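Local coordinates for protein urocanate hydratase (Paenibacillus sp. Soil724D2, PDB 7NED) that probably adds water to thiourocanate in bacterial ergothioneine breakdown, with bound NAD+ as cofactor, at residues Gly232-Ile237 against Tyr262-Ser267; Asp253-His258 against Asn313-Arg318; Val295-Met300 against Gln327-Ile332. One frame throughout, in Å; residues are numbered along the deposited sequence.

Interaction 1: residues Gly232-Ile237 against Tyr262-Ser267; sequences GNASDI and YGYVPS. With NAD (nicotinamide-adenine-dinucleotide), chain C.
N233 meets V265 through its amide nitrogen. ND2 gives a hydrogen bond to V265 O at 2.9 Å, close to straight at 161°. The oxygen lies near the amide plane of N233, while ND2 stands above the carbonyl plane of V265. CG of N233 is anti to the backbone N (chi1 -167°), which puts CG on the side of 262-267. At the other end, OD1 accepts from S235 N and S235 OG. The bond from S235 N is the capping bond at the start of helix 234-243. The same oxygen accepts from the adenine amino group N6A of NAD. Backbone N-H groups of both segments grip the adenine from two sides: A234 N donates to N1A at 2.9 Å and V265 N to N7A at 2.9 Å. The Y264 ring lays one face against N6A, which sits 3.1 Å above its plane and toward the rim. Y264 OH bonds to E296 of helix 282-305. This is the adenine end of the NAD pocket in the Rossmann-like domain, where the turn after strand 226-231 faces the loop 262-267. An alanine at N233 would probably leave V265 O without this donor, N6A without one acceptor, S235 OG without its acceptor and the helix start without its side-chain cap. The packing is close here, and the residues are buried. At the outer side the contact thins to polar tips. S267 OG donates to D236 OD2 at 2.6 Å, on the syn lone pair of the carboxylate. D236 is exposed to solvent and S267 partly so.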
loop_
_atom_site.group_PDB
_atom_site.type_symbol
_atom_site.label_atom_id
_atom_site.label_comp_id
_atom_site.label_asym_id
_atom_site.label_seq_id
_atom_site.Cartn_x
_atom_site.Cartn_y
_atom_site.Cartn_z
ATOM N N GLY A 232 -27.426 9.853 -26.810
ATOM C CA GLY A 232 -26.648 10.992 -27.247
ATOM C C GLY A 232 -25.370 11.086 -26.440
ATOM O O GLY A 232 -25.141 10.338 -25.481
ATOM N N ASN A 233 -24.549 12.043 -26.832
ATOM C CA ASN A 233 -23.276 12.288 -26.190
ATOM C C ASN A 233 -23.419 13.464 -25.233
ATOM O O ASN A 233 -23.936 14.519 -25.615
ATOM C CB ASN A 233 -22.218 12.562 -27.253
ATOM C CG ASN A 233 -20.828 12.509 -26.705
ATOM O OD1 ASN A 233 -20.492 13.217 -25.742
ATOM N ND2 ASN A 233 -20.004 11.658 -27.300
ATOM N N ALA A 234 -22.994 13.270 -23.981
ATOM C CA ALA A 234 -23.093 14.352 -23.000
ATOM C C ALA A 234 -22.370 15.619 -23.456
ATOM O O ALA A 234 -22.791 16.735 -23.105
ATOM C CB ALA A 234 -22.540 13.908 -21.631
ATOM N N SER A 235 -21.271 15.486 -24.208
ATOM C CA SER A 235 -20.554 16.690 -24.600
ATOM C C SER A 235 -21.266 17.431 -25.725
ATOM O O SER A 235 -20.855 18.543 -26.071
ATOM C CB SER A 235 -19.102 16.364 -25.012
ATOM O OG SER A 235 -19.095 15.403 -26.056
ATOM N N ASP A 236 -22.311 16.843 -26.295
ATOM C CA ASP A 236 -23.205 17.548 -27.205
ATOM C C ASP A 236 -24.451 18.063 -26.498
ATOM O O ASP A 236 -24.879 19.194 -26.751
ATOM C CB ASP A 236 -23.640 16.626 -28.357
ATOM C CG ASP A 236 -22.462 16.119 -29.175
ATOM O OD1 ASP A 236 -22.559 15.009 -29.753
ATOM O OD2 ASP A 236 -21.459 16.845 -29.261
ATOM N N ILE A 237 -25.042 17.255 -25.609
ATOM C CA ILE A 237 -26.343 17.617 -25.039
ATOM C C ILE A 237 -26.178 18.723 -24.017
ATOM O O ILE A 237 -26.976 19.670 -23.976
ATOM C CB ILE A 237 -27.038 16.402 -24.404
ATOM C CG1 ILE A 237 -27.384 15.318 -25.445
ATOM C CG2 ILE A 237 -28.310 16.862 -23.588
ATOM C CD1 ILE A 237 -28.316 15.782 -26.535
ATOM N N TYR A 262 -10.578 3.766 -22.952
ATOM C CA TYR A 262 -11.625 2.776 -22.923
ATOM C C TYR A 262 -12.960 3.310 -22.427
ATOM O O TYR A 262 -13.930 2.562 -22.462
ATOM C CB TYR A 262 -11.202 1.601 -22.037
ATOM C CG TYR A 262 -9.935 0.937 -22.562
ATOM C CD1 TYR A 262 -8.684 1.336 -22.129
ATOM C CD2 TYR A 262 -10.016 -0.037 -23.555
ATOM C CE1 TYR A 262 -7.526 0.727 -22.629
ATOM C CE2 TYR A 262 -8.894 -0.637 -24.051
ATOM C CZ TYR A 262 -7.655 -0.253 -23.596
ATOM O OH TYR A 262 -6.558 -0.870 -24.127
ATOM N N GLY A 263 -13.023 4.560 -21.959
ATOM C CA GLY A 263 -14.208 5.069 -21.291
ATOM C C GLY A 263 -14.950 6.115 -22.107
ATOM O O GLY A 263 -15.815 5.780 -22.916
ATOM N N TYR A 264 -14.578 7.372 -21.936
ATOM C CA TYR A 264 -15.351 8.504 -22.449
ATOM C C TYR A 264 -15.355 8.575 -23.978
ATOM O O TYR A 264 -14.294 8.629 -24.621
ATOM C CB TYR A 264 -14.767 9.793 -21.879
ATOM C CG TYR A 264 -15.708 10.925 -22.045
ATOM C CD1 TYR A 264 -15.828 11.575 -23.263
ATOM C CD2 TYR A 264 -16.543 11.300 -21.003
ATOM C CE1 TYR A 264 -16.749 12.622 -23.431
ATOM C CE2 TYR A 264 -17.453 12.356 -21.150
ATOM C CZ TYR A 264 -17.550 12.997 -22.365
ATOM O OH TYR A 264 -18.446 14.027 -22.508
ATOM N N VAL A 265 -16.547 8.624 -24.569
ATOM C CA VAL A 265 -16.696 8.680 -26.020
ATOM C C VAL A 265 -16.668 10.142 -26.452
ATOM O O VAL A 265 -17.542 10.918 -26.026
ATOM C CB VAL A 265 -17.987 8.018 -26.487
ATOM C CG1 VAL A 265 -18.048 8.111 -27.991
ATOM C CG2 VAL A 265 -18.027 6.562 -25.989
ATOM N N PRO A 266 -15.723 10.548 -27.291
ATOM C CA PRO A 266 -15.649 11.945 -27.703
ATOM C C PRO A 266 -16.838 12.305 -28.558
ATOM O O PRO A 266 -17.486 11.443 -29.153
ATOM C CB PRO A 266 -14.356 12.011 -28.533
ATOM C CG PRO A 266 -13.596 10.766 -28.208
ATOM C CD PRO A 266 -14.671 9.734 -27.911
ATOM N N SER A 267 -17.107 13.607 -28.632
ATOM C CA SER A 267 -18.114 14.081 -29.572
ATOM C C SER A 267 -17.704 13.680 -30.980
ATOM O O SER A 267 -16.523 13.742 -31.335
ATOM C CB SER A 267 -18.269 15.602 -29.487
ATOM O OG SER A 267 -19.285 16.029 -30.386
HETATM P PA NAD C . -19.166 2.017 -17.421
HETATM O O1A NAD C . -17.967 2.278 -18.329
HETATM O O2A NAD C . -19.871 0.731 -17.266
HETATM O O5B NAD C . -20.361 2.975 -18.147
HETATM C C5B NAD C . -19.928 4.208 -18.560
HETATM C C4B NAD C . -21.128 4.745 -19.469
HETATM O O4B NAD C . -20.863 6.000 -20.029
HETATM C C3B NAD C . -21.192 3.703 -20.633
HETATM O O3B NAD C . -22.476 3.261 -20.792
HETATM C C2B NAD C . -20.732 4.545 -21.862
HETATM O O2B NAD C . -21.429 4.248 -23.017
HETATM C C1B NAD C . -21.234 5.917 -21.419
HETATM N N9A NAD C . -20.535 7.048 -22.031
HETATM C C8A NAD C . -19.187 7.197 -22.338
HETATM N N7A NAD C . -18.906 8.352 -22.887
HETATM C C5A NAD C . -20.122 9.023 -22.927
HETATM C C6A NAD C . -20.496 10.297 -23.408
HETATM N N6A NAD C . -19.587 11.148 -23.934
HETATM N N1A NAD C . -21.795 10.701 -23.320
HETATM C C2A NAD C . -22.664 9.793 -22.810
HETATM N N3A NAD C . -22.457 8.560 -22.321
HETATM C C4A NAD C . -21.157 8.203 -22.401
HETATM O O3 NAD C . -18.695 2.818 -16.159
HETATM P PN NAD C . -19.467 2.648 -14.773
HETATM O O1N NAD C . -19.238 1.444 -13.908
HETATM O O2N NAD C . -20.856 3.221 -14.958
HETATM O O5D NAD C . -18.760 3.862 -13.776
HETATM C C5D NAD C . -18.837 5.182 -14.342
HETATM C C4D NAD C . -18.054 6.125 -13.471
HETATM O O4D NAD C . -18.398 5.968 -12.107
HETATM C C3D NAD C . -16.544 5.557 -13.587
HETATM O O3D NAD C . -15.605 6.619 -13.712
HETATM C C2D NAD C . -16.313 4.828 -12.213
HETATM O O2D NAD C . -15.050 4.920 -11.694
HETATM C C1D NAD C . -17.145 5.919 -11.468
HETATM N N1N NAD C . -17.357 5.752 -10.023
HETATM C C2N NAD C . -16.183 5.956 -9.325
HETATM C C3N NAD C . -16.160 5.917 -7.940
HETATM C C7N NAD C . -14.791 6.093 -7.269
HETATM O O7N NAD C . -14.634 6.523 -6.127
HETATM N N7N NAD C . -13.680 5.673 -7.981
HETATM C C4N NAD C . -17.384 5.688 -7.296
HETATM C C5N NAD C . -18.547 5.507 -8.042
HETATM C C6N NAD C . -18.533 5.560 -9.447
#

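Interaction 2: residues Asp253-His258 against Asn313-Arg318; sequences DQTSAH and NGNNIR. With NAD (nicotinamide-adenine-dinucleotide), chain C.
N315 and D253 cross at about a right angle, amide against carboxylate, with the two planes 38° apart. N315 ND2 gives both its hydrogens across the contact. One goes to D253 OD1 at 2.8 Å, on the anti lone pair. The other goes to T255 O at 2.9 Å and is straighter, at 166°. Both acceptors lie near the amide plane of N315, which fixes its rotation. T255 turns back on D253: OG1 uses the syn lone pair of OD1, and T255 N meets OD1 from above the carboxylate plane, closing an Asx turn. Q254 and N313 lay their amides face on face, 16° from parallel, with OE1 of Q254 3.5 Å from ND2 of N313. I317 crosses D253 at about a right angle and sets CD1 3.6 Å from D253 CG; its CG1 packs on A257 CB. One water accepts from N313 N and lies within bonding distance of D253 O and N315 OD1. The two segments follow strands 250-251 and 309-312 of the parallel sheet and line the nicotinamide riboside of NAD. H258 NE2 hydrogen-bonds to A43 O, and ND1 lies 2.7 Å from NAD O3D in a weak contact. Three donors would favour negative charge on D253 OD1, but OD2 lies against E296 OE2, so the two carboxylates may share a proton.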
loop_
_atom_site.group_PDB
_atom_site.type_symbol
_atom_site.label_atom_id
_atom_site.label_comp_id
_atom_site.label_asym_id
_atom_site.label_seq_id
_atom_site.Cartn_x
_atom_site.Cartn_y
_atom_site.Cartn_z
ATOM N N ASP A 253 -22.590 13.868 -13.644
ATOM C CA ASP A 253 -22.154 13.057 -14.767
ATOM C C ASP A 253 -21.641 11.758 -14.176
ATOM O O ASP A 253 -21.030 11.769 -13.109
ATOM C CB ASP A 253 -21.050 13.767 -15.564
ATOM C CG ASP A 253 -20.487 12.886 -16.686
ATOM O OD1 ASP A 253 -19.658 11.986 -16.408
ATOM O OD2 ASP A 253 -20.904 13.066 -17.847
ATOM N N GLN A 254 -21.930 10.646 -14.823
ATOM C CA GLN A 254 -21.290 9.436 -14.381
ATOM C C GLN A 254 -20.922 8.589 -15.578
ATOM O O GLN A 254 -21.063 7.364 -15.578
ATOM C CB GLN A 254 -22.146 8.695 -13.369
ATOM C CG GLN A 254 -21.246 7.995 -12.349
ATOM C CD GLN A 254 -22.037 7.348 -11.260
ATOM O OE1 GLN A 254 -23.249 7.143 -11.386
ATOM N NE2 GLN A 254 -21.390 7.170 -10.102
ATOM N N THR A 255 -20.311 9.244 -16.535
ATOM C CA THR A 255 -19.714 8.579 -17.642
ATOM C C THR A 255 -18.369 8.007 -17.138
ATOM O O THR A 255 -17.839 8.347 -16.115
ATOM C CB THR A 255 -19.394 9.545 -18.785
ATOM O OG1 THR A 255 -18.544 10.555 -18.313
ATOM C CG2 THR A 255 -20.655 10.172 -19.372
ATOM N N SER A 256 -17.722 7.256 -17.988
ATOM C CA SER A 256 -16.422 6.741 -17.673
ATOM C C SER A 256 -15.310 7.773 -18.021
ATOM O O SER A 256 -14.476 7.477 -18.776
ATOM C CB SER A 256 -16.193 5.432 -18.406
ATOM O OG SER A 256 -16.486 5.594 -19.767
ATOM N N ALA A 257 -15.339 8.957 -17.420
ATOM C CA ALA A 257 -14.403 10.012 -17.661
ATOM C C ALA A 257 -13.034 9.721 -17.104
ATOM O O ALA A 257 -12.126 10.378 -17.420
ATOM C CB ALA A 257 -14.919 11.343 -17.162
ATOM N N HIS A 258 -12.917 8.721 -16.276
ATOM C CA HIS A 258 -11.602 8.382 -15.732
ATOM C C HIS A 258 -10.680 7.758 -16.764
ATOM O O HIS A 258 -9.471 7.637 -16.507
ATOM C CB HIS A 258 -11.761 7.395 -14.572
ATOM C CG HIS A 258 -12.281 6.053 -14.994
ATOM N ND1 HIS A 258 -13.601 5.844 -15.346
ATOM C CD2 HIS A 258 -11.662 4.851 -15.114
ATOM C CE1 HIS A 258 -13.768 4.574 -15.677
ATOM N NE2 HIS A 258 -12.608 3.951 -15.534
ATOM N N ASN A 313 -19.550 13.183 -9.610
ATOM C CA ASN A 313 -20.101 11.964 -9.033
ATOM C C ASN A 313 -19.041 10.875 -8.898
ATOM O O ASN A 313 -19.355 9.679 -8.902
ATOM C CB ASN A 313 -21.297 11.483 -9.860
ATOM C CG ASN A 313 -22.313 10.711 -9.045
ATOM O OD1 ASN A 313 -22.157 10.501 -7.835
ATOM N ND2 ASN A 313 -23.380 10.265 -9.721
ATOM N N GLY A 314 -17.786 11.291 -8.768
ATOM C CA GLY A 314 -16.693 10.412 -8.437
ATOM C C GLY A 314 -16.101 9.748 -9.651
ATOM O O GLY A 314 -15.823 8.562 -9.606
ATOM N N ASN A 315 -15.923 10.463 -10.755
ATOM C CA ASN A 315 -15.331 9.827 -11.924
ATOM C C ASN A 315 -14.149 10.610 -12.464
ATOM O O ASN A 315 -13.817 10.458 -13.638
ATOM C CB ASN A 315 -16.372 9.608 -13.017
ATOM C CG ASN A 315 -17.023 10.920 -13.501
ATOM O OD1 ASN A 315 -16.814 11.983 -12.902
ATOM N ND2 ASN A 315 -17.839 10.835 -14.554
ATOM N N ASN A 316 -13.467 11.406 -11.620
ATOM C CA ASN A 316 -12.380 12.282 -12.100
ATOM C C ASN A 316 -12.750 13.143 -13.282
ATOM O O ASN A 316 -11.874 13.527 -14.057
ATOM C CB ASN A 316 -11.092 11.503 -12.408
ATOM C CG ASN A 316 -10.246 11.223 -11.173
ATOM O OD1 ASN A 316 -10.705 10.803 -10.118
ATOM N ND2 ASN A 316 -8.942 11.355 -11.383
ATOM N N ILE A 317 -14.025 13.535 -13.397
ATOM C CA ILE A 317 -14.335 14.342 -14.564
ATOM C C ILE A 317 -13.709 15.732 -14.411
ATOM O O ILE A 317 -13.257 16.315 -15.398
ATOM C CB ILE A 317 -15.847 14.420 -14.829
ATOM C CG1 ILE A 317 -16.065 15.017 -16.229
ATOM C CG2 ILE A 317 -16.472 15.299 -13.775
ATOM C CD1 ILE A 317 -17.521 14.980 -16.768
ATOM N N ARG A 318 -13.622 16.270 -13.174
ATOM C CA ARG A 318 -13.041 17.603 -13.017
ATOM C C ARG A 318 -11.542 17.555 -13.251
ATOM O O ARG A 318 -10.979 18.449 -13.901
ATOM C CB ARG A 318 -13.341 18.182 -11.629
ATOM C CG ARG A 318 -14.840 18.484 -11.361
ATOM C CD ARG A 318 -15.054 18.702 -9.861
ATOM N NE ARG A 318 -14.475 17.585 -9.128
ATOM C CZ ARG A 318 -14.039 17.649 -7.872
ATOM N NH1 ARG A 318 -14.140 18.776 -7.192
ATOM N NH2 ARG A 318 -13.458 16.591 -7.300
HETATM P PA NAD C . -19.166 2.017 -17.421
HETATM O O1A NAD C . -17.967 2.278 -18.329
HETATM O O2A NAD C . -19.871 0.731 -17.266
HETATM O O5B NAD C . -20.361 2.975 -18.147
HETATM C C5B NAD C . -19.928 4.208 -18.560
HETATM C C4B NAD C . -21.128 4.745 -19.469
HETATM O O4B NAD C . -20.863 6.000 -20.029
HETATM C C3B NAD C . -21.192 3.703 -20.633
HETATM O O3B NAD C . -22.476 3.261 -20.792
HETATM C C2B NAD C . -20.732 4.545 -21.862
HETATM O O2B NAD C . -21.429 4.248 -23.017
HETATM C C1B NAD C . -21.234 5.917 -21.419
HETATM N N9A NAD C . -20.535 7.048 -22.031
HETATM C C8A NAD C . -19.187 7.197 -22.338
HETATM N N7A NAD C . -18.906 8.352 -22.887
HETATM C C5A NAD C . -20.122 9.023 -22.927
HETATM C C6A NAD C . -20.496 10.297 -23.408
HETATM N N6A NAD C . -19.587 11.148 -23.934
HETATM N N1A NAD C . -21.795 10.701 -23.320
HETATM C C2A NAD C . -22.664 9.793 -22.810
HETATM N N3A NAD C . -22.457 8.560 -22.321
HETATM C C4A NAD C . -21.157 8.203 -22.401
HETATM O O3 NAD C . -18.695 2.818 -16.159
HETATM P PN NAD C . -19.467 2.648 -14.773
HETATM O O1N NAD C . -19.238 1.444 -13.908
HETATM O O2N NAD C . -20.856 3.221 -14.958
HETATM O O5D NAD C . -18.760 3.862 -13.776
HETATM C C5D NAD C . -18.837 5.182 -14.342
HETATM C C4D NAD C . -18.054 6.125 -13.471
HETATM O O4D NAD C . -18.398 5.968 -12.107
HETATM C C3D NAD C . -16.544 5.557 -13.587
HETATM O O3D NAD C . -15.605 6.619 -13.712
HETATM C C2D NAD C . -16.313 4.828 -12.213
HETATM O O2D NAD C . -15.050 4.920 -11.694
HETATM C C1D NAD C . -17.145 5.919 -11.468
HETATM N N1N NAD C . -17.357 5.752 -10.023
HETATM C C2N NAD C . -16.183 5.956 -9.325
HETATM C C3N NAD C . -16.160 5.917 -7.940
HETATM C C7N NAD C . -14.791 6.093 -7.269
HETATM O O7N NAD C . -14.634 6.523 -6.127
HETATM N N7N NAD C . -13.680 5.673 -7.981
HETATM C C4N NAD C . -17.384 5.688 -7.296
HETATM C C5N NAD C . -18.547 5.507 -8.042
HETATM C C6N NAD C . -18.533 5.560 -9.447
HETATM O O HOH W 1 -19.037 13.488 -12.196
#

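Interaction 3: residues Val295-Met300 against Gln327-Ile332; sequences VEVEAM and QNAFDI
Helix 282-305 of the Rossmann-like domain packs here against the short 3-10 turn that leads into strand 333-334. V297 and I332 carry the contact. V297 CG1 meets I332 CD1 at 3.9 Å, and the two side chains run obliquely to each other. The same CD1 touches M300 CB at 3.9 Å, one helical turn further on. I332 therefore sets its tip against two residues on one side of the helix. Its chain is extended at chi2 (170°), which puts CD1 far out from the backbone and onto the helix. V297 CG1, anti to its backbone N (chi1 171°), also reaches A329 CB at 4.3 Å. No hydrogen bond links the two segments, and the touch is made by methyl and methylene groups.

The turn has its own backbone bonds. D331 N donates to N328 O, and I332 N donates to A329 O at 3.2 Å. They fold 328-332 compactly. I332 points toward the helix, whereas the CB of A329 is not aimed at it. Strand 333-334 is an outermost strand of the parallel seven-stranded sheet within this chain. The contact thus joins a helix of the domain to the approach to that edge strand. Helix 317-323 shares the apolar patch, with I317 and A321 against V297, and L301 of helix 282-305 also packs on I332. At the solvent side the contact is looser. E298 and N328 are both exposed, and E298 OE2 comes no nearer to N328 OD1 than 4.3 Å.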
loop_
_atom_site.group_PDB
_atom_site.type_symbol
_atom_site.label_atom_id
_atom_site.label_comp_id
_atom_site.label_asym_id
_atom_site.label_seq_id
_atom_site.Cartn_x
_atom_site.Cartn_y
_atom_site.Cartn_z
ATOM N N VAL A 295 -15.459 20.334 -22.783
ATOM C CA VAL A 295 -16.697 20.979 -23.227
ATOM C C VAL A 295 -17.849 20.678 -22.268
ATOM O O VAL A 295 -18.657 21.559 -21.928
ATOM C CB VAL A 295 -17.047 20.526 -24.655
ATOM C CG1 VAL A 295 -18.457 20.940 -24.984
ATOM C CG2 VAL A 295 -16.060 21.105 -25.650
ATOM N N GLU A 296 -17.979 19.417 -21.871
ATOM C CA GLU A 296 -19.053 19.049 -20.967
ATOM C C GLU A 296 -18.930 19.787 -19.641
ATOM O O GLU A 296 -19.923 20.310 -19.126
ATOM C CB GLU A 296 -19.078 17.530 -20.743
ATOM C CG GLU A 296 -20.227 17.130 -19.823
ATOM C CD GLU A 296 -20.321 15.637 -19.544
ATOM O OE1 GLU A 296 -19.566 14.804 -20.145
ATOM O OE2 GLU A 296 -21.173 15.311 -18.706
ATOM N N VAL A 297 -17.731 19.849 -19.069
ATOM C CA VAL A 297 -17.589 20.499 -17.770
ATOM C C VAL A 297 -17.755 22.017 -17.886
ATOM O O VAL A 297 -18.245 22.671 -16.960
ATOM C CB VAL A 297 -16.239 20.131 -17.130
ATOM C CG1 VAL A 297 -15.996 20.981 -15.893
ATOM C CG2 VAL A 297 -16.195 18.649 -16.813
ATOM N N GLU A 298 -17.338 22.611 -19.001
ATOM C CA GLU A 298 -17.653 24.021 -19.215
ATOM C C GLU A 298 -19.156 24.253 -19.152
ATOM O O GLU A 298 -19.633 25.204 -18.525
ATOM C CB GLU A 298 -17.119 24.480 -20.568
ATOM C CG GLU A 298 -15.655 24.849 -20.542
ATOM C CD GLU A 298 -15.413 26.082 -19.694
ATOM O OE1 GLU A 298 -15.874 27.191 -20.066
ATOM O OE2 GLU A 298 -14.671 25.959 -18.694
ATOM N N ALA A 299 -19.917 23.391 -19.812
ATOM C CA ALA A 299 -21.370 23.476 -19.726
ATOM C C ALA A 299 -21.846 23.310 -18.282
ATOM O O ALA A 299 -22.709 24.061 -17.811
ATOM C CB ALA A 299 -21.995 22.438 -20.658
ATOM N N MET A 300 -21.296 22.325 -17.562
ATOM C CA MET A 300 -21.626 22.166 -16.149
ATOM C C MET A 300 -21.318 23.430 -15.368
ATOM O O MET A 300 -22.097 23.842 -14.498
ATOM C CB MET A 300 -20.858 20.966 -15.580
ATOM C CG MET A 300 -21.246 19.681 -16.312
ATOM S SD MET A 300 -20.363 18.219 -15.690
ATOM C CE MET A 300 -20.767 18.198 -13.944
ATOM N N GLN A 327 -9.750 25.576 -16.194
ATOM C CA GLN A 327 -8.932 25.929 -15.041
ATOM C C GLN A 327 -9.727 25.962 -13.747
ATOM O O GLN A 327 -9.187 25.635 -12.683
ATOM C CB GLN A 327 -8.262 27.278 -15.285
ATOM C CG GLN A 327 -7.017 27.172 -16.152
ATOM N N ASN A 328 -10.998 26.376 -13.804
ATOM C CA ASN A 328 -11.843 26.457 -12.620
ATOM C C ASN A 328 -12.682 25.188 -12.428
ATOM O O ASN A 328 -13.678 25.202 -11.696
ATOM C CB ASN A 328 -12.746 27.691 -12.718
ATOM C CG ASN A 328 -13.461 27.770 -14.029
ATOM O OD1 ASN A 328 -12.931 27.351 -15.068
ATOM N ND2 ASN A 328 -14.679 28.338 -14.012
ATOM N N ALA A 329 -12.294 24.084 -13.068
ATOM C CA ALA A 329 -13.073 22.858 -12.941
ATOM C C ALA A 329 -13.337 22.499 -11.485
ATOM O O ALA A 329 -14.401 21.963 -11.160
ATOM C CB ALA A 329 -12.366 21.706 -13.664
ATOM N N PHE A 330 -12.402 22.774 -10.590
ATOM C CA PHE A 330 -12.638 22.356 -9.214
ATOM C C PHE A 330 -13.481 23.353 -8.424
ATOM O O PHE A 330 -13.648 23.185 -7.212
ATOM C CB PHE A 330 -11.305 22.058 -8.538
ATOM C CG PHE A 330 -10.724 20.798 -9.022
ATOM C CD1 PHE A 330 -11.030 19.597 -8.393
ATOM C CD2 PHE A 330 -9.932 20.789 -10.155
ATOM C CE1 PHE A 330 -10.516 18.407 -8.871
ATOM C CE2 PHE A 330 -9.401 19.590 -10.647
ATOM C CZ PHE A 330 -9.698 18.395 -9.990
ATOM N N ASP A 331 -14.069 24.341 -9.109
ATOM C CA ASP A 331 -15.193 25.075 -8.531
ATOM C C ASP A 331 -16.398 24.164 -8.318
ATOM O O ASP A 331 -17.245 24.437 -7.463
ATOM C CB ASP A 331 -15.578 26.251 -9.440
ATOM C CG ASP A 331 -14.565 27.406 -9.409
ATOM O OD1 ASP A 331 -13.600 27.386 -8.615
ATOM O OD2 ASP A 331 -14.729 28.321 -10.240
ATOM N N ILE A 332 -16.503 23.100 -9.102
ATOM C CA ILE A 332 -17.598 22.149 -8.978
ATOM C C ILE A 332 -17.347 21.264 -7.768
ATOM O O ILE A 332 -16.237 20.756 -7.585
ATOM C CB ILE A 332 -17.719 21.319 -10.264
ATOM C CG1 ILE A 332 -18.296 22.187 -11.382
ATOM C CG2 ILE A 332 -18.680 20.177 -10.058
ATOM C CD1 ILE A 332 -18.213 21.525 -12.730
#

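In the fold
All three contacts lie in the Rossmann-like domain. Interactions 1 and 2 both touch NAD, at its adenine and its nicotinamide riboside ends, with centres 12 Å apart. They meet where Y264 CD2 lies 3.4 Å from T255 OG1. Interaction 3 is further out; the side chain of M300 is about 11 Å from NAD. Its helix still reaches both others, through E296. One oxygen serves Y264 of interaction 1. The other, OE2, is modelled 2.4 Å from D253 OD2 of interaction 2, a doubtfully short approach of like charges. Segment 327-332 also meets interaction 2, where R318 NH1 lies 2.9 Å from I332 O, a probable hydrogen bond. In interaction 2 the side chain of Q254 is about 6 Å from the bound urocanate.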